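Local coordinates for protein Non-reducing end alpha-L-arabinofuranosidase BoGH43B (Bacteroides ovatus, PDB 5JOZ) that hydrolyses terminal non-reducing alpha-L-arabinofuranoside residues from xyloglucan side branches, acting in xyloglucan breakdown by the gut bacterium, at residues 128-133 with 179-184; 134-139 with 150-155; 16-21 with 79-84; 186-191 with 202-207. All coordinates share one frame; numbering follows the deposited sequence.

Contact 1 of 4, residues 128-133 with 179-184; sequences SIEFID and HFYKIG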
loop_
_atom_site.group_PDB
_atom_site.type_symbol
_atom_site.label_atom_id
_atom_site.label_comp_id
_atom_site.label_asym_id
_atom_site.label_seq_id
_atom_site.Cartn_x
_atom_site.Cartn_y
_atom_site.Cartn_z
ATOM N N SER A 128 -5.531 2.973 17.029
ATOM C CA SER A 128 -4.159 3.351 17.330
ATOM C C SER A 128 -3.805 2.936 18.728
ATOM O O SER A 128 -4.677 2.868 19.585
ATOM C CB SER A 128 -3.975 4.853 17.178
ATOM O OG SER A 128 -2.607 5.195 17.301
ATOM N N ILE A 129 -2.518 2.669 18.954
ATOM C CA ILE A 129 -2.023 2.348 20.292
ATOM C C ILE A 129 -0.866 3.257 20.652
ATOM O O ILE A 129 -0.190 3.774 19.775
ATOM C CB ILE A 129 -1.604 0.860 20.453
ATOM C CG1 ILE A 129 -0.722 0.378 19.294
ATOM C CG2 ILE A 129 -2.832 -0.043 20.555
ATOM C CD1 ILE A 129 -0.053 -0.958 19.553
ATOM N N GLU A 130 -0.678 3.467 21.951
ATOM C CA GLU A 130 0.487 4.156 22.461
ATOM C C GLU A 130 0.837 3.630 23.851
ATOM O O GLU A 130 -0.052 3.322 24.647
ATOM C CB GLU A 130 0.227 5.659 22.524
ATOM C CG GLU A 130 1.465 6.488 22.854
ATOM C CD GLU A 130 2.498 6.521 21.733
ATOM O OE1 GLU A 130 3.673 6.806 22.048
ATOM O OE2 GLU A 130 2.145 6.285 20.549
ATOM N N PHE A 131 2.137 3.569 24.132
ATOM C CA PHE A 131 2.651 3.139 25.419
ATOM C C PHE A 131 3.110 4.317 26.259
ATOM O O PHE A 131 4.121 4.941 25.942
ATOM C CB PHE A 131 3.800 2.173 25.206
ATOM C CG PHE A 131 3.362 0.863 24.640
ATOM C CD1 PHE A 131 2.868 -0.135 25.474
ATOM C CD2 PHE A 131 3.407 0.628 23.266
ATOM C CE1 PHE A 131 2.453 -1.354 24.953
ATOM C CE2 PHE A 131 2.994 -0.593 22.742
ATOM C CZ PHE A 131 2.515 -1.584 23.587
ATOM N N ILE A 132 2.360 4.616 27.322
ATOM C CA ILE A 132 2.642 5.744 28.217
ATOM C C ILE A 132 2.394 5.325 29.668
ATOM O O ILE A 132 1.352 4.756 29.958
ATOM C CB ILE A 132 1.709 6.960 27.937
ATOM C CG1 ILE A 132 1.800 7.445 26.480
ATOM C CG2 ILE A 132 2.035 8.117 28.882
ATOM C CD1 ILE A 132 0.595 8.252 26.016
ATOM N N ASP A 133 3.318 5.653 30.573
ATOM C CA ASP A 133 3.144 5.445 32.029
ATOM C C ASP A 133 2.898 3.960 32.355
ATOM O O ASP A 133 2.068 3.631 33.203
ATOM C CB ASP A 133 2.004 6.346 32.605
ATOM C CG ASP A 133 2.405 7.837 32.746
ATOM O OD1 ASP A 133 3.542 8.124 33.193
ATOM O OD2 ASP A 133 1.564 8.727 32.447
ATOM N N HIS A 179 -4.119 9.563 16.649
ATOM C CA HIS A 179 -2.996 9.038 17.421
ATOM C C HIS A 179 -2.908 9.782 18.735
ATOM O O HIS A 179 -3.259 10.958 18.810
ATOM C CB HIS A 179 -1.675 9.174 16.667
ATOM C CG HIS A 179 -1.647 8.404 15.393
ATOM N ND1 HIS A 179 -1.842 7.040 15.341
ATOM C CD2 HIS A 179 -1.480 8.812 14.115
ATOM C CE1 HIS A 179 -1.770 6.641 14.083
ATOM N NE2 HIS A 179 -1.555 7.697 13.320
ATOM N N PHE A 180 -2.388 9.080 19.735
ATOM C CA PHE A 180 -2.314 9.537 21.094
ATOM C C PHE A 180 -0.837 9.734 21.442
ATOM O O PHE A 180 -0.041 8.818 21.262
ATOM C CB PHE A 180 -2.957 8.464 21.989
ATOM C CG PHE A 180 -3.252 8.924 23.386
ATOM C CD1 PHE A 180 -4.065 10.021 23.608
ATOM C CD2 PHE A 180 -2.729 8.247 24.482
ATOM C CE1 PHE A 180 -4.341 10.448 24.895
ATOM C CE2 PHE A 180 -3.000 8.667 25.770
ATOM C CZ PHE A 180 -3.808 9.774 25.975
ATOM N N TYR A 181 -0.467 10.925 21.913
ATOM C CA TYR A 181 0.910 11.192 22.352
ATOM C C TYR A 181 0.931 11.908 23.697
ATOM O O TYR A 181 0.074 12.746 23.975
ATOM C CB TYR A 181 1.675 12.042 21.331
ATOM C CG TYR A 181 1.579 11.570 19.901
ATOM C CD1 TYR A 181 2.168 10.381 19.499
ATOM C CD2 TYR A 181 0.891 12.317 18.951
ATOM C CE1 TYR A 181 2.080 9.944 18.186
ATOM C CE2 TYR A 181 0.799 11.899 17.637
ATOM C CZ TYR A 181 1.397 10.710 17.255
ATOM O OH TYR A 181 1.308 10.305 15.945
ATOM N N LYS A 182 1.908 11.567 24.532
ATOM C CA LYS A 182 2.146 12.288 25.776
ATOM C C LYS A 182 3.418 13.045 25.533
ATOM O O LYS A 182 4.490 12.450 25.543
ATOM C CB LYS A 182 2.290 11.331 26.964
ATOM C CG LYS A 182 2.788 11.957 28.266
ATOM C CD LYS A 182 1.931 13.129 28.728
ATOM C CE LYS A 182 2.311 13.596 30.126
ATOM N NZ LYS A 182 2.194 12.505 31.136
ATOM N N ILE A 183 3.292 14.347 25.298
ATOM C CA ILE A 183 4.438 15.201 24.993
ATOM C C ILE A 183 4.435 16.350 25.991
ATOM O O ILE A 183 3.472 17.137 26.027
ATOM C CB ILE A 183 4.351 15.801 23.571
ATOM C CG1 ILE A 183 4.241 14.698 22.510
ATOM C CG2 ILE A 183 5.545 16.711 23.302
ATOM C CD1 ILE A 183 3.682 15.177 21.184
ATOM N N GLY A 184 5.510 16.464 26.774
ATOM C CA GLY A 184 5.610 17.506 27.786
ATOM C C GLY A 184 4.446 17.419 28.759
ATOM O O GLY A 184 4.101 16.327 29.193
HETATM O O HOH W 1 3.716 9.481 23.502
#

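Contact 2 of 4, residues 134-139 with 150-155; sequences GKMYFL and GVMDPE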
loop_
_atom_site.group_PDB
_atom_site.type_symbol
_atom_site.label_atom_id
_atom_site.label_comp_id
_atom_site.label_asym_id
_atom_site.label_seq_id
_atom_site.Cartn_x
_atom_site.Cartn_y
_atom_site.Cartn_z
ATOM N N GLY A 134 3.613 3.073 31.663
ATOM C CA GLY A 134 3.403 1.622 31.781
ATOM C C GLY A 134 2.030 1.077 31.386
ATOM O O GLY A 134 1.650 -0.009 31.822
ATOM N N LYS A 135 1.293 1.818 30.560
ATOM C CA LYS A 135 -0.033 1.415 30.081
ATOM C C LYS A 135 -0.048 1.421 28.565
ATOM O O LYS A 135 0.647 2.220 27.924
ATOM C CB LYS A 135 -1.111 2.381 30.557
ATOM C CG LYS A 135 -1.200 2.535 32.062
ATOM C CD LYS A 135 -2.378 3.412 32.451
ATOM C CE LYS A 135 -2.522 3.518 33.959
ATOM N NZ LYS A 135 -3.928 3.833 34.318
ATOM N N MET A 136 -0.868 0.541 28.001
ATOM C CA MET A 136 -1.064 0.446 26.562
ATOM C C MET A 136 -2.425 1.048 26.223
ATOM O O MET A 136 -3.459 0.384 26.380
ATOM C CB MET A 136 -0.980 -1.015 26.129
ATOM C CG MET A 136 -1.253 -1.285 24.661
ATOM S SD MET A 136 -1.010 -3.040 24.342
ATOM C CE MET A 136 -1.911 -3.274 22.815
ATOM N N TYR A 137 -2.410 2.304 25.757
ATOM C CA TYR A 137 -3.632 3.021 25.378
ATOM C C TYR A 137 -4.126 2.588 24.000
ATOM O O TYR A 137 -3.326 2.328 23.111
ATOM C CB TYR A 137 -3.419 4.543 25.396
ATOM C CG TYR A 137 -3.359 5.117 26.781
ATOM C CD1 TYR A 137 -4.515 5.559 27.415
ATOM C CD2 TYR A 137 -2.148 5.227 27.462
ATOM C CE1 TYR A 137 -4.468 6.076 28.700
ATOM C CE2 TYR A 137 -2.093 5.758 28.746
ATOM C CZ TYR A 137 -3.259 6.171 29.355
ATOM O OH TYR A 137 -3.225 6.696 30.616
ATOM N N PHE A 138 -5.446 2.521 23.850
ATOM C CA PHE A 138 -6.117 2.195 22.588
ATOM C C PHE A 138 -6.990 3.398 22.307
ATOM O O PHE A 138 -7.835 3.735 23.125
ATOM C CB PHE A 138 -6.973 0.922 22.723
ATOM C CG PHE A 138 -7.819 0.588 21.502
ATOM C CD1 PHE A 138 -9.042 1.234 21.267
ATOM C CD2 PHE A 138 -7.421 -0.413 20.613
ATOM C CE1 PHE A 138 -9.825 0.917 20.160
ATOM C CE2 PHE A 138 -8.202 -0.737 19.498
ATOM C CZ PHE A 138 -9.407 -0.071 19.269
ATOM N N LEU A 139 -6.764 4.042 21.162
ATOM C CA LEU A 139 -7.557 5.161 20.716
ATOM C C LEU A 139 -8.146 4.786 19.351
ATOM O O LEU A 139 -7.433 4.267 18.486
ATOM C CB LEU A 139 -6.670 6.400 20.651
ATOM C CG LEU A 139 -7.259 7.719 20.143
ATOM C CD1 LEU A 139 -8.325 8.261 21.079
ATOM C CD2 LEU A 139 -6.153 8.745 19.958
ATOM N N GLY A 150 -9.188 3.873 25.721
ATOM C CA GLY A 150 -9.244 2.740 26.649
ATOM C C GLY A 150 -7.830 2.271 26.978
ATOM O O GLY A 150 -6.852 2.777 26.413
ATOM N N VAL A 151 -7.715 1.326 27.908
ATOM C CA VAL A 151 -6.423 0.753 28.293
ATOM C C VAL A 151 -6.532 -0.744 28.107
ATOM O O VAL A 151 -7.597 -1.325 28.297
ATOM C CB VAL A 151 -6.022 1.120 29.739
ATOM C CG1 VAL A 151 -4.610 0.629 30.066
ATOM C CG2 VAL A 151 -6.101 2.631 29.925
ATOM N N MET A 152 -5.418 -1.350 27.729
ATOM C CA MET A 152 -5.392 -2.687 27.180
ATOM C C MET A 152 -4.229 -3.451 27.808
ATOM O O MET A 152 -3.167 -2.877 28.067
ATOM C CB MET A 152 -5.228 -2.567 25.658
ATOM C CG MET A 152 -5.669 -3.759 24.827
ATOM S SD MET A 152 -5.536 -3.409 23.056
ATOM C CE MET A 152 -7.253 -3.159 22.614
ATOM N N ASP A 153 -4.453 -4.731 28.086
ATOM C CA ASP A 153 -3.408 -5.632 28.571
ATOM C C ASP A 153 -2.603 -6.108 27.359
ATOM O O ASP A 153 -3.178 -6.722 26.454
ATOM C CB ASP A 153 -4.035 -6.830 29.302
ATOM C CG ASP A 153 -3.024 -7.916 29.655
ATOM O OD1 ASP A 153 -2.044 -7.651 30.382
ATOM O OD2 ASP A 153 -3.228 -9.053 29.208
ATOM N N PRO A 154 -1.280 -5.829 27.330
ATOM C CA PRO A 154 -0.435 -6.266 26.200
ATOM C C PRO A 154 -0.492 -7.762 25.864
ATOM O O PRO A 154 -0.449 -8.123 24.693
ATOM C CB PRO A 154 0.984 -5.893 26.655
ATOM C CG PRO A 154 0.801 -4.780 27.624
ATOM C CD PRO A 154 -0.512 -5.024 28.306
ATOM N N GLU A 155 -0.598 -8.605 26.890
ATOM C CA GLU A 155 -0.513 -10.061 26.734
ATOM C C GLU A 155 -1.764 -10.641 26.063
ATOM O O GLU A 155 -1.659 -11.466 25.159
ATOM C CB GLU A 155 -0.313 -10.739 28.102
ATOM C CG GLU A 155 0.908 -10.276 28.911
ATOM C CD GLU A 155 2.185 -11.072 28.656
ATOM O OE1 GLU A 155 2.124 -12.151 28.020
ATOM O OE2 GLU A 155 3.263 -10.614 29.113
#

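Contact 3 of 4, residues 16-21 with 79-84; sequences DPSICR and TLRYHD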
loop_
_atom_site.group_PDB
_atom_site.type_symbol
_atom_site.label_atom_id
_atom_site.label_comp_id
_atom_site.label_asym_id
_atom_site.label_seq_id
_atom_site.Cartn_x
_atom_site.Cartn_y
_atom_site.Cartn_z
ATOM N N ASP A 16 -1.583 5.431 4.563
ATOM C CA ASP A 16 -1.825 5.337 6.015
ATOM C C ASP A 16 -0.541 5.013 6.787
ATOM O O ASP A 16 -0.519 4.067 7.585
ATOM C CB ASP A 16 -2.910 4.288 6.311
ATOM C CG ASP A 16 -4.230 4.593 5.633
ATOM O OD1 ASP A 16 -4.719 5.729 5.768
ATOM O OD2 ASP A 16 -4.808 3.683 4.997
ATOM N N PRO A 17 0.537 5.786 6.536
ATOM C CA PRO A 17 1.823 5.425 7.112
ATOM C C PRO A 17 1.813 5.530 8.625
ATOM O O PRO A 17 1.308 6.533 9.151
ATOM C CB PRO A 17 2.784 6.458 6.503
ATOM C CG PRO A 17 1.936 7.644 6.224
ATOM C CD PRO A 17 0.619 7.060 5.797
ATOM N N SER A 18 2.351 4.516 9.310
ATOM C CA SER A 18 2.606 4.606 10.751
ATOM C C SER A 18 4.063 4.285 11.054
ATOM O O SER A 18 4.596 3.299 10.552
ATOM C CB SER A 18 1.686 3.680 11.523
ATOM O OG SER A 18 1.927 3.793 12.904
ATOM N N ILE A 19 4.689 5.105 11.899
ATOM C CA ILE A 19 6.141 5.045 12.146
ATOM C C ILE A 19 6.478 4.834 13.618
ATOM O O ILE A 19 5.724 5.240 14.483
ATOM C CB ILE A 19 6.835 6.348 11.671
ATOM C CG1 ILE A 19 8.352 6.166 11.586
ATOM C CG2 ILE A 19 6.498 7.542 12.568
ATOM C CD1 ILE A 19 9.003 7.138 10.627
ATOM N N CYS A 20 7.622 4.208 13.889
ATOM C CA CYS A 20 8.213 4.233 15.225
ATOM C C CYS A 20 9.720 4.192 15.132
ATOM O O CYS A 20 10.282 3.607 14.203
ATOM C CB CYS A 20 7.695 3.090 16.111
ATOM S SG CYS A 20 8.383 1.464 15.745
ATOM N N ARG A 21 10.363 4.830 16.105
ATOM C CA ARG A 21 11.809 4.854 16.226
ATOM C C ARG A 21 12.205 3.984 17.405
ATOM O O ARG A 21 11.678 4.134 18.506
ATOM C CB ARG A 21 12.306 6.277 16.451
ATOM C CG ARG A 21 13.818 6.405 16.415
ATOM C CD ARG A 21 14.257 7.827 16.720
ATOM N NE ARG A 21 13.902 8.222 18.077
ATOM C CZ ARG A 21 14.517 7.805 19.181
ATOM N NH1 ARG A 21 14.092 8.235 20.366
ATOM N NH2 ARG A 21 15.542 6.953 19.126
ATOM N N THR A 79 -1.407 0.811 12.811
ATOM C CA THR A 79 -0.518 1.603 13.654
ATOM C C THR A 79 0.607 0.674 14.152
ATOM O O THR A 79 0.334 -0.468 14.518
ATOM C CB THR A 79 -1.312 2.284 14.792
ATOM O OG1 THR A 79 -2.260 3.192 14.219
ATOM C CG2 THR A 79 -0.403 3.039 15.737
ATOM N N LEU A 80 1.852 1.166 14.131
ATOM C CA LEU A 80 3.059 0.408 14.520
ATOM C C LEU A 80 3.703 1.053 15.746
ATOM O O LEU A 80 4.018 2.240 15.731
ATOM C CB LEU A 80 4.075 0.402 13.369
ATOM C CG LEU A 80 5.543 0.013 13.600
ATOM C CD1 LEU A 80 5.697 -1.423 14.056
ATOM C CD2 LEU A 80 6.341 0.194 12.320
ATOM N N ARG A 81 3.907 0.274 16.803
ATOM C CA ARG A 81 4.584 0.778 17.999
ATOM C C ARG A 81 5.553 -0.254 18.555
ATOM O O ARG A 81 5.548 -1.412 18.138
ATOM C CB ARG A 81 3.558 1.175 19.064
ATOM C CG ARG A 81 2.547 2.230 18.635
ATOM C CD ARG A 81 3.184 3.600 18.478
ATOM N NE ARG A 81 2.220 4.636 18.055
ATOM C CZ ARG A 81 2.199 5.279 16.878
ATOM N NH1 ARG A 81 3.080 5.026 15.918
ATOM N NH2 ARG A 81 1.275 6.209 16.657
ATOM N N TYR A 82 6.389 0.195 19.486
ATOM C CA TYR A 82 7.426 -0.632 20.109
ATOM C C TYR A 82 7.480 -0.378 21.619
ATOM O O TYR A 82 7.522 0.779 22.044
ATOM C CB TYR A 82 8.784 -0.303 19.490
ATOM C CG TYR A 82 9.950 -1.030 20.115
ATOM C CD1 TYR A 82 10.301 -2.312 19.692
ATOM C CD2 TYR A 82 10.708 -0.438 21.132
ATOM C CE1 TYR A 82 11.376 -2.981 20.254
ATOM C CE2 TYR A 82 11.786 -1.103 21.704
ATOM C CZ TYR A 82 12.119 -2.372 21.258
ATOM O OH TYR A 82 13.187 -3.042 21.813
ATOM N N HIS A 83 7.499 -1.460 22.407
ATOM C CA HIS A 83 7.621 -1.387 23.864
ATOM C C HIS A 83 8.301 -2.623 24.457
ATOM O O HIS A 83 7.850 -3.753 24.236
ATOM C CB HIS A 83 6.245 -1.196 24.505
ATOM C CG HIS A 83 6.289 -1.001 25.992
ATOM N ND1 HIS A 83 6.926 0.071 26.586
ATOM C CD2 HIS A 83 5.768 -1.737 27.005
ATOM C CE1 HIS A 83 6.799 -0.018 27.899
ATOM N NE2 HIS A 83 6.105 -1.107 28.179
ATOM N N ASP A 84 9.381 -2.388 25.209
ATOM C CA ASP A 84 10.111 -3.432 25.942
ATOM C C ASP A 84 10.410 -4.677 25.103
ATOM O O ASP A 84 9.878 -5.769 25.355
ATOM C CB ASP A 84 9.358 -3.799 27.236
ATOM C CG ASP A 84 9.687 -2.866 28.388
ATOM O OD1 ASP A 84 9.782 -1.636 28.169
ATOM O OD2 ASP A 84 9.848 -3.377 29.518
#

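Contact 4 of 4, residues 186-191 with 202-207; sequences YYYIMS and EVIQRS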
loop_
_atom_site.group_PDB
_atom_site.type_symbol
_atom_site.label_atom_id
_atom_site.label_comp_id
_atom_site.label_asym_id
_atom_site.label_seq_id
_atom_site.Cartn_x
_atom_site.Cartn_y
_atom_site.Cartn_z
ATOM N N TYR A 186 1.207 17.781 28.273
ATOM C CA TYR A 186 -0.116 17.439 27.728
ATOM C C TYR A 186 -0.214 16.098 27.004
ATOM O O TYR A 186 0.769 15.581 26.485
ATOM C CB TYR A 186 -0.571 18.533 26.769
ATOM C CG TYR A 186 -0.493 19.922 27.337
ATOM C CD1 TYR A 186 -1.540 20.454 28.115
ATOM C CD2 TYR A 186 0.622 20.726 27.087
ATOM C CE1 TYR A 186 -1.463 21.749 28.637
ATOM C CE2 TYR A 186 0.707 22.015 27.596
ATOM C CZ TYR A 186 -0.326 22.525 28.370
ATOM O OH TYR A 186 -0.197 23.806 28.852
ATOM N N TYR A 187 -1.419 15.537 27.001
ATOM C CA TYR A 187 -1.770 14.403 26.151
ATOM C C TYR A 187 -2.387 14.993 24.894
ATOM O O TYR A 187 -3.246 15.864 24.997
ATOM C CB TYR A 187 -2.781 13.482 26.837
ATOM C CG TYR A 187 -2.222 12.790 28.046
ATOM C CD1 TYR A 187 -2.289 13.380 29.309
ATOM C CD2 TYR A 187 -1.605 11.553 27.930
ATOM C CE1 TYR A 187 -1.763 12.741 30.424
ATOM C CE2 TYR A 187 -1.082 10.906 29.033
ATOM C CZ TYR A 187 -1.167 11.505 30.278
ATOM O OH TYR A 187 -0.630 10.866 31.356
ATOM N N TYR A 188 -1.940 14.527 23.723
ATOM C CA TYR A 188 -2.383 15.054 22.439
ATOM C C TYR A 188 -3.079 13.982 21.642
ATOM O O TYR A 188 -2.611 12.848 21.584
ATOM C CB TYR A 188 -1.199 15.533 21.598
ATOM C CG TYR A 188 -0.514 16.777 22.084
ATOM C CD1 TYR A 188 0.466 16.712 23.064
ATOM C CD2 TYR A 188 -0.806 18.019 21.532
ATOM C CE1 TYR A 188 1.122 17.849 23.495
ATOM C CE2 TYR A 188 -0.156 19.161 21.958
ATOM C CZ TYR A 188 0.805 19.068 22.942
ATOM O OH TYR A 188 1.446 20.189 23.385
ATOM N N ILE A 189 -4.182 14.365 21.009
ATOM C CA ILE A 189 -4.873 13.556 20.020
ATOM C C ILE A 189 -4.727 14.298 18.698
ATOM O O ILE A 189 -5.276 15.386 18.528
ATOM C CB ILE A 189 -6.368 13.360 20.363
ATOM C CG1 ILE A 189 -6.498 12.450 21.587
ATOM C CG2 ILE A 189 -7.128 12.754 19.177
ATOM C CD1 ILE A 189 -7.904 12.353 22.149
ATOM N N MET A 190 -3.965 13.705 17.779
ATOM C CA MET A 190 -3.762 14.248 16.443
ATOM C C MET A 190 -4.573 13.360 15.514
ATOM O O MET A 190 -4.552 12.140 15.643
ATOM C CB MET A 190 -2.276 14.209 16.085
ATOM C CG MET A 190 -1.899 14.963 14.807
ATOM S SD MET A 190 -0.153 14.796 14.356
ATOM C CE MET A 190 -0.084 13.065 13.896
ATOM N N SER A 191 -5.288 13.960 14.577
ATOM C CA SER A 191 -6.218 13.198 13.746
ATOM C C SER A 191 -6.389 13.832 12.371
ATOM O O SER A 191 -5.912 14.935 12.114
ATOM C CB SER A 191 -7.566 13.108 14.467
ATOM O OG SER A 191 -8.079 14.405 14.712
ATOM N N GLU A 202 -4.644 17.440 8.606
ATOM C CA GLU A 202 -4.367 16.896 9.934
ATOM C C GLU A 202 -4.643 17.990 10.942
ATOM O O GLU A 202 -4.282 19.142 10.712
ATOM C CB GLU A 202 -2.924 16.438 10.053
ATOM C CG GLU A 202 -2.660 15.534 11.248
ATOM C CD GLU A 202 -3.182 14.111 11.092
ATOM O OE1 GLU A 202 -3.583 13.710 9.984
ATOM O OE2 GLU A 202 -3.164 13.373 12.095
ATOM N N VAL A 203 -5.293 17.627 12.047
ATOM C CA VAL A 203 -5.618 18.571 13.128
ATOM C C VAL A 203 -5.187 17.991 14.469
ATOM O O VAL A 203 -4.959 16.794 14.583
ATOM C CB VAL A 203 -7.127 18.949 13.152
ATOM C CG1 VAL A 203 -7.561 19.513 11.805
ATOM C CG2 VAL A 203 -8.023 17.779 13.563
ATOM N N ILE A 204 -5.066 18.839 15.487
ATOM C CA ILE A 204 -4.633 18.371 16.812
ATOM C C ILE A 204 -5.380 19.066 17.955
ATOM O O ILE A 204 -5.922 20.155 17.788
ATOM C CB ILE A 204 -3.094 18.466 16.949
ATOM C CG1 ILE A 204 -2.578 17.579 18.098
ATOM C CG2 ILE A 204 -2.638 19.907 17.072
ATOM C CD1 ILE A 204 -1.072 17.385 18.096
ATOM N N GLN A 205 -5.441 18.383 19.095
ATOM C CA GLN A 205 -6.018 18.916 20.332
ATOM C C GLN A 205 -5.296 18.291 21.524
ATOM O O GLN A 205 -4.627 17.259 21.375
ATOM C CB GLN A 205 -7.518 18.611 20.391
ATOM C CG GLN A 205 -7.875 17.143 20.187
ATOM C CD GLN A 205 -9.369 16.921 20.060
ATOM O OE1 GLN A 205 -10.140 17.303 20.931
ATOM N NE2 GLN A 205 -9.783 16.295 18.965
ATOM N N ARG A 206 -5.425 18.903 22.699
ATOM C CA ARG A 206 -4.697 18.437 23.873
ATOM C C ARG A 206 -5.454 18.612 25.194
ATOM O O ARG A 206 -6.413 19.380 25.296
ATOM C CB ARG A 206 -3.325 19.114 23.947
ATOM C CG ARG A 206 -3.302 20.455 24.674
ATOM C CD ARG A 206 -2.020 21.215 24.394
ATOM N NE ARG A 206 -2.039 22.555 24.957
ATOM C CZ ARG A 206 -1.066 23.461 24.830
ATOM N NH1 ARG A 206 0.048 23.195 24.143
ATOM N NH2 ARG A 206 -1.212 24.658 25.396
ATOM N N SER A 207 -4.987 17.885 26.203
ATOM C CA SER A 207 -5.556 17.943 27.542
ATOM C C SER A 207 -4.473 17.697 28.594
ATOM O O SER A 207 -3.459 17.071 28.312
ATOM C CB SER A 207 -6.662 16.902 27.647
ATOM O OG SER A 207 -7.114 16.751 28.979
HETATM O O HOH W 2 -7.537 15.608 16.996
#

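Contact 1 of 4, residues 128-133 with 179-184
The close end of this contact is at Ser128, where the innermost strands of successive blades in the family 43 five-bladed beta-propeller run nearly side by side, their axes 14° apart. Ser128 OG, anti to its backbone N (chi1 -172°), meets His179 ND1 at 2.8 Å in the plane of the imidazole, a hydrogen bond that helps fix how the ring is turned. Next along, Glu130 CG presses on the carbonyl O of Phe180 at 3.2 Å. Its chain then bends at chi2, and OE2 makes a salt bridge with Arg81. Ile132 reaches across with CD1, which lies 3.6 Å from Phe180 CE2 and 3.6 Å from Lys182 CB, crossing both side chains at about a right angle. The solvent side is looser. A water takes the N-H of Lys182 at 2.9 Å and donates to Glu130 OE1 at 3.0 Å, bridging the strands where they diverge. Beyond it, Asp133 OD2 and Lys182 NZ stand 4.0 Å apart, too far for a salt bridge, and each has a weak hydrogen bond to Tyr187 OH. On their other flanks the strands pair with hairpin partners, 128-132 with 135-141 and 176-183 with 186-193, while strand 74-83 packs against Ser128 and His179.

Contact 2 of 4, residues 134-139 with 150-155
Lys135 opens the pairing with its aliphatic base, CB lying 3.9 Å from Val151 CG1, while its extended chain carries NZ to a salt bridge with Glu161. Met136 O accepts a weak, bent hydrogen bond from Met152 N. The Met136 CG is anti to the backbone N (chi1 176°) and the chain extended beyond, so that SD comes 3.8 Å from Pro154 CA and CE ends 3.6 Å from Met152 SD. Tyr137 points to the other face of the sheet, a non-hydrogen-bonded pair with Val151, the side chains running alongside in the same direction with Tyr137 CE1 4.0 Å from Val151 CG2. In the hydrogen-bonded pair that follows, Phe138 N gives a straight bond (167°) to Gly150 O at 2.9 Å, from above the carbonyl plane, and Gly150 N returns one of 2.9 Å to Phe138 O, in the plane of the Phe138 carbonyl. Met152 bends at chi3, packing CE 3.4 Å from Phe138 CD2; its SD, 5.5 Å from the Phe138 ring centroid and obliquely placed, makes a Met-aromatic contact. Phe159 meets that ring edge-to-face. This antiparallel hairpin supplies the middle two strands of a four-stranded blade in the five-bladed beta-propeller of family 43 glycoside hydrolases.

Contact 3 of 4, residues 16-21 with 79-84
Strands 18-21 and 79-83 run nearly parallel, 11° apart, with axes 5.6 Å from each other at the closest point, and a side chain, not a carbonyl, takes the backbone N-H that bonds across. Ser18 OG, anti to its own N (chi1 -179°), accepts a nearly straight hydrogen bond (166°) from Leu80 N at 2.9 Å. It also hydrogen-bonds Asp240, so the buried hydroxyl joins the backbone of one strand to a carboxylate of a third. An alanine at Ser18 would take this acceptor from Leu80 N and would probably leave Asp240 less firmly placed. The two strands are the inner edges of successive blades of the five-bladed propeller, and Asp16, inferred to be the catalytic proton acceptor, lies just ahead of the first of them. Farther along, Cys20 SG occupies the crowded position between its backbone N and carbonyl carbon, packing 3.8 Å from Leu80 CG and 4.2 Å from Tyr82 CB. Arg81 starts away from strand 18-21 but bends at chi2, and its NH1 folds back to bond the carbonyl O of Leu80 at 2.9 Å. Thr79 CG2 covers one face of that guanidinium, whose NH1 also makes a salt bridge with Asp240.

Contact 4 of 4, residues 186-191 with 202-207
Arg206 lies between two tyrosines turned differently towards it. Its guanidinium is flat on the Tyr186 ring, planes 1° apart and Arg206 CZ 3.8 Å from the ring centroid, a stacked cation-pi contact. The Tyr188 ring stands at 76° to the guanidinium and runs alongside the arginine chain, receiving Arg206 CB over one face, 3.9 Å from its centroid. The crowded chi1 of Arg206 (88°) and its extended chain put both contacts on one side chain, whose NH1 also bonds Asp280 O. An alanine in place of Tyr186 would take away the stacked ring and would probably leave the guanidinium less firmly oriented. Past Tyr188, Ile204 CD1 crosses obliquely to 3.5 Å from Tyr188 CD2. On the face of Ile189, Ser191 and Gln205 a water is held by Ile189 O at 2.7 Å, Ser191 OG at 2.6 Å and Gln205 NE2 at 3.1 Å, this NE2 also bonding Ser168 O. Six backbone hydrogen bonds, pairing Tyr187 with Ser207, Ile189 with Gln205 and Ser191 with Val203, join the strands. Strand 176-183 flanks this central hairpin of a propeller blade beside 186-191. Ile189 and Gln205 pack on strands 146-152 and 159-168 of the preceding blade, while Tyr188 meets Trp277 edge-to-face.

Contacts 1 and 3 join neighbouring blades of the propeller through their innermost strands, whereas contacts 2 and 4 lie within the two blades that contact 1 brings together. Strand 128-132 of contact 1 pairs with strand 135-141 of contact 2, Ser128 N and Leu139 O being 2.7 Å apart. Tyr181 O and Tyr188 N, also 2.7 Å apart, tie contact 1 to contact 4. The salt bridge from Glu130 OE2 to Arg81 NE, 3.0 Å, connects contacts 1 and 3. The inferred catalytic residues lie near the inner strands and strand 186-193: between side chains, Ser128 is about 7 Å from Asp126 (pKa modulator), His179 about 8 Å from Asp16 (proton acceptor), and Ser191 about 7 Å from Glu176 (proton donor).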